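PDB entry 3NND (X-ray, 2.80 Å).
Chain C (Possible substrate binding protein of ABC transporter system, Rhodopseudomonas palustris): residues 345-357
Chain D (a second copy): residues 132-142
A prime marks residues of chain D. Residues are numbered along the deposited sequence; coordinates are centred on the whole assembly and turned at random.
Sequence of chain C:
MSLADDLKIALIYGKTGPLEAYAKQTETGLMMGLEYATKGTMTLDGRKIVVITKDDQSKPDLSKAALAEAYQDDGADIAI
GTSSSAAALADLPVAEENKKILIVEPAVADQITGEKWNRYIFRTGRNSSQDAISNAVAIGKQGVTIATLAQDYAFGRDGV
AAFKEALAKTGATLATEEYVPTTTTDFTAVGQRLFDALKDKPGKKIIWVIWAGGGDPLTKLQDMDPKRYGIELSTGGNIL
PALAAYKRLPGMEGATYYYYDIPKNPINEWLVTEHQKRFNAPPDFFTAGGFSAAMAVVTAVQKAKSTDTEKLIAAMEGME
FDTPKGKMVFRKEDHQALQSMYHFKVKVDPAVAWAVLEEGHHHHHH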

# COMPACT_ATOMS: atom_id res chain seq x y z
N LYS C 345 -23.61 6.24 3.21
CA LYS C 345 -22.87 5.64 4.30
C LYS C 345 -23.51 4.32 4.64
O LYS C 345 -24.64 4.02 4.23
N VAL C 346 -22.77 3.50 5.37
CA VAL C 346 -23.26 2.21 5.78
C VAL C 346 -22.92 2.01 7.24
O VAL C 346 -21.80 2.32 7.68
N LYS C 347 -23.90 1.53 7.99
CA LYS C 347 -23.77 1.29 9.43
C LYS C 347 -23.34 -0.15 9.62
O LYS C 347 -23.98 -1.07 9.11
N VAL C 348 -22.24 -0.35 10.34
CA VAL C 348 -21.64 -1.68 10.43
C VAL C 348 -21.99 -2.37 11.74
O VAL C 348 -21.83 -3.58 11.88
N ASP C 349 -22.48 -1.60 12.69
CA ASP C 349 -22.70 -2.10 14.04
C ASP C 349 -23.62 -3.31 14.11
O ASP C 349 -23.24 -4.33 14.68
N PRO C 350 -24.82 -3.21 13.54
CA PRO C 350 -25.74 -4.35 13.60
C PRO C 350 -25.09 -5.63 13.08
O PRO C 350 -25.31 -6.71 13.64
N ALA C 351 -24.29 -5.50 12.03
CA ALA C 351 -23.73 -6.65 11.35
C ALA C 351 -22.60 -7.25 12.16
O ALA C 351 -22.42 -8.46 12.21
N VAL C 352 -21.84 -6.37 12.80
CA VAL C 352 -20.72 -6.77 13.61
C VAL C 352 -21.24 -7.42 14.86
O VAL C 352 -20.79 -8.51 15.24
N ALA C 353 -22.18 -6.75 15.50
CA ALA C 353 -22.81 -7.27 16.71
C ALA C 353 -23.41 -8.65 16.46
O ALA C 353 -23.58 -9.43 17.39
N TRP C 354 -23.73 -8.93 15.21
CA TRP C 354 -24.31 -10.19 14.81
C TRP C 354 -23.21 -11.22 14.75
O TRP C 354 -23.31 -12.29 15.34
N ALA C 355 -22.15 -10.87 14.05
CA ALA C 355 -21.07 -11.81 13.80
C ALA C 355 -20.54 -12.44 15.08
O ALA C 355 -20.36 -13.65 15.16
N VAL C 356 -20.28 -11.62 16.09
CA VAL C 356 -19.71 -12.12 17.34
C VAL C 356 -20.70 -13.05 18.03
O VAL C 356 -20.32 -14.05 18.64
N LEU C 357 -21.98 -12.73 17.91
CA LEU C 357 -23.04 -13.53 18.49
C LEU C 357 -23.58 -14.53 17.47
O LEU C 357 -22.85 -15.41 17.00
N ALA D 132 -16.13 -3.26 3.59
CA ALA D 132 -16.02 -2.46 4.80
C ALA D 132 -16.73 -3.16 5.96
O ALA D 132 -16.23 -3.21 7.08
N ILE D 133 -17.91 -3.70 5.68
CA ILE D 133 -18.65 -4.48 6.66
C ILE D 133 -17.86 -5.73 7.07
O ILE D 133 -17.62 -5.97 8.25
N SER D 134 -17.47 -6.52 6.08
CA SER D 134 -16.63 -7.67 6.36
C SER D 134 -15.47 -7.25 7.27
O SER D 134 -15.15 -7.94 8.24
N ASN D 135 -14.87 -6.11 6.96
CA ASN D 135 -13.77 -5.59 7.76
C ASN D 135 -14.13 -5.38 9.21
O ASN D 135 -13.52 -5.97 10.09
N ALA D 136 -15.13 -4.54 9.45
CA ALA D 136 -15.62 -4.29 10.79
C ALA D 136 -15.90 -5.59 11.55
O ALA D 136 -15.57 -5.71 12.73
N VAL D 137 -16.52 -6.55 10.87
CA VAL D 137 -16.82 -7.85 11.45
C VAL D 137 -15.54 -8.52 11.94
O VAL D 137 -15.42 -8.87 13.12
N ALA D 138 -14.58 -8.70 11.04
CA ALA D 138 -13.30 -9.27 11.44
C ALA D 138 -12.84 -8.57 12.71
O ALA D 138 -12.73 -9.18 13.78
N ILE D 139 -12.62 -7.27 12.60
CA ILE D 139 -12.19 -6.47 13.74
C ILE D 139 -12.93 -6.81 15.03
O ILE D 139 -12.30 -6.94 16.08
N GLY D 140 -14.24 -6.96 14.96
CA GLY D 140 -15.05 -7.23 16.13
C GLY D 140 -14.77 -8.59 16.75
O GLY D 140 -14.97 -8.80 17.95
N LYS D 141 -14.30 -9.51 15.92
CA LYS D 141 -13.93 -10.84 16.36
C LYS D 141 -12.44 -10.90 16.68
O LYS D 141 -11.82 -11.96 16.58
N GLN D 142 -11.87 -9.77 17.07
CA GLN D 142 -10.44 -9.72 17.36
C GLN D 142 -10.14 -8.97 18.65
O GLN D 142 -10.95 -8.19 19.15

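The contact between these two copies is apolar, and no hydrogen bond crosses it. Helix 132-140 of chain D lies against the end of a strand and helix 349-356 of chain C. The helix axes approach to 8.5 Å and run in broadly the same direction, 43° apart.

Ala132′ points toward chain C, but its CB is 5.1 Å from the nearest atom, Val346 CG1, too far for contact. Ile133′ follows and has the largest covered area. Its CA-to-CB bond points sideways, and with chi1 m and chi2 t the side chain reaches three residues. CD1 lies 4.2 Å from Val346 CG2, CG1 lies 4.3 Å from Val348 CG1, and CG2 lies 3.8 Å from Ala351 CB. Val346 (p) and Val348 (m) both point toward chain D, as does Ala351.

Ser134′ points away from chain C. Asn135′ starts sideways and its end leads away. Neither makes contact.

Ala136′ points toward chain C. Its CB sits 3.7 Å from Val348 CB and 3.5 Å from Val352 CG2. Val137′ is sideways, with chi1 t. Its CG1 meets Ala355 CB at 3.4 Å, and its CG2 lies 4.2 Å from Val352 CG2. Val352 is also t and sideways. The backbones come closest here, with Val352 CA 4.6 Å from Val137′ CA.

Ala138′ points away, and Ile139′ (m, t) stays out of contact. Gly140′ has no side chain, which leaves room for Val352: a CB here would fall 2.7 Å from Val352 CG1, a clash. The Gly140′ CA is instead 4.2 Å from Val352 CG1, and Gly140′ O is 3.7 Å from Val356 CG1.

Lys141′ leaves helical geometry. Its chi angles are m, t, m, p, and it contributes its aliphatic part: CG is 4.3 Å from Val356 CG1 (chi1 m). Gln142′ is out of reach.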

# COMPACT_ATOMS: atom_id res chain seq x y z
CB LYS C 345 -22.82 6.56 5.53
CG LYS C 345 -24.18 6.91 6.13
CD LYS C 345 -24.02 7.81 7.34
CE LYS C 345 -25.25 8.64 7.58
NZ LYS C 345 -24.87 9.98 8.12
CB VAL C 346 -22.67 1.09 4.91
CG1 VAL C 346 -21.27 0.73 5.38
CG2 VAL C 346 -23.58 -0.12 4.93
CB LYS C 347 -25.11 1.57 10.11
CG LYS C 347 -25.08 1.82 11.60
CD LYS C 347 -26.32 2.60 11.99
CE LYS C 347 -26.77 2.30 13.40
NZ LYS C 347 -28.13 2.86 13.65
CB VAL C 348 -20.09 -1.61 10.29
CG1 VAL C 348 -19.70 -0.99 8.96
CG2 VAL C 348 -19.47 -0.85 11.46
CB ASP C 349 -23.20 -0.97 14.94
CG ASP C 349 -22.45 0.31 14.70
OD1 ASP C 349 -22.77 1.03 13.73
OD2 ASP C 349 -21.52 0.61 15.47
CB PRO C 350 -26.89 -3.91 12.69
CG PRO C 350 -26.86 -2.43 12.73
CD PRO C 350 -25.40 -2.07 12.81
CB ALA C 351 -23.23 -6.25 9.96
CB VAL C 352 -19.86 -5.57 13.99
CG1 VAL C 352 -18.86 -5.95 15.07
CG2 VAL C 352 -19.18 -5.02 12.78
CB ALA C 353 -23.88 -6.31 17.20
CB TRP C 354 -24.98 -10.03 13.45
CG TRP C 354 -25.49 -11.28 12.79
CD1 TRP C 354 -25.24 -11.69 11.51
CD2 TRP C 354 -26.37 -12.26 13.36
NE1 TRP C 354 -25.90 -12.87 11.25
CE2 TRP C 354 -26.60 -13.24 12.37
CE3 TRP C 354 -26.97 -12.41 14.61
CZ2 TRP C 354 -27.40 -14.35 12.60
CZ3 TRP C 354 -27.78 -13.52 14.84
CH2 TRP C 354 -27.98 -14.47 13.84
CB ALA C 355 -19.95 -11.13 13.03
CB VAL C 356 -19.30 -10.98 18.29
CG1 VAL C 356 -18.52 -9.91 17.52
CG2 VAL C 356 -20.51 -10.38 18.97
CB LEU C 357 -24.14 -12.62 19.04
CG LEU C 357 -25.60 -13.08 19.05
CD1 LEU C 357 -26.30 -12.60 20.31
CD2 LEU C 357 -26.32 -12.60 17.80
CB ALA D 132 -16.59 -1.07 4.57
CB ILE D 133 -20.02 -4.90 6.12
CG1 ILE D 133 -20.87 -3.68 5.81
CG2 ILE D 133 -20.72 -5.83 7.10
CD1 ILE D 133 -22.02 -3.97 4.90
CB SER D 134 -16.11 -8.28 5.05
OG SER D 134 -17.18 -8.63 4.18
CB ASN D 135 -13.26 -4.28 7.17
CG ASN D 135 -11.84 -4.39 6.70
OD1 ASN D 135 -11.59 -4.61 5.51
ND2 ASN D 135 -10.89 -4.28 7.63
CB ALA D 136 -16.87 -3.43 10.74
CB VAL D 137 -17.52 -8.77 10.44
CG1 VAL D 137 -17.44 -10.23 10.88
CG2 VAL D 137 -18.96 -8.34 10.25
CB ALA D 138 -12.26 -9.10 10.33
CB ILE D 139 -12.31 -4.97 13.44
CG1 ILE D 139 -11.12 -4.55 12.58
CG2 ILE D 139 -12.37 -4.16 14.74
CD1 ILE D 139 -11.06 -3.07 12.29
CB LYS D 141 -14.26 -11.87 15.28
CG LYS D 141 -15.74 -11.97 14.96
CD LYS D 141 -16.05 -13.17 14.10
CE LYS D 141 -15.67 -12.93 12.64
NZ LYS D 141 -14.20 -12.75 12.47
CB GLN D 142 -9.68 -9.06 16.20
CG GLN D 142 -9.97 -9.65 14.84
CD GLN D 142 -9.05 -9.10 13.77
OE1 GLN D 142 -7.94 -8.66 14.07
NE2 GLN D 142 -9.50 -9.12 12.51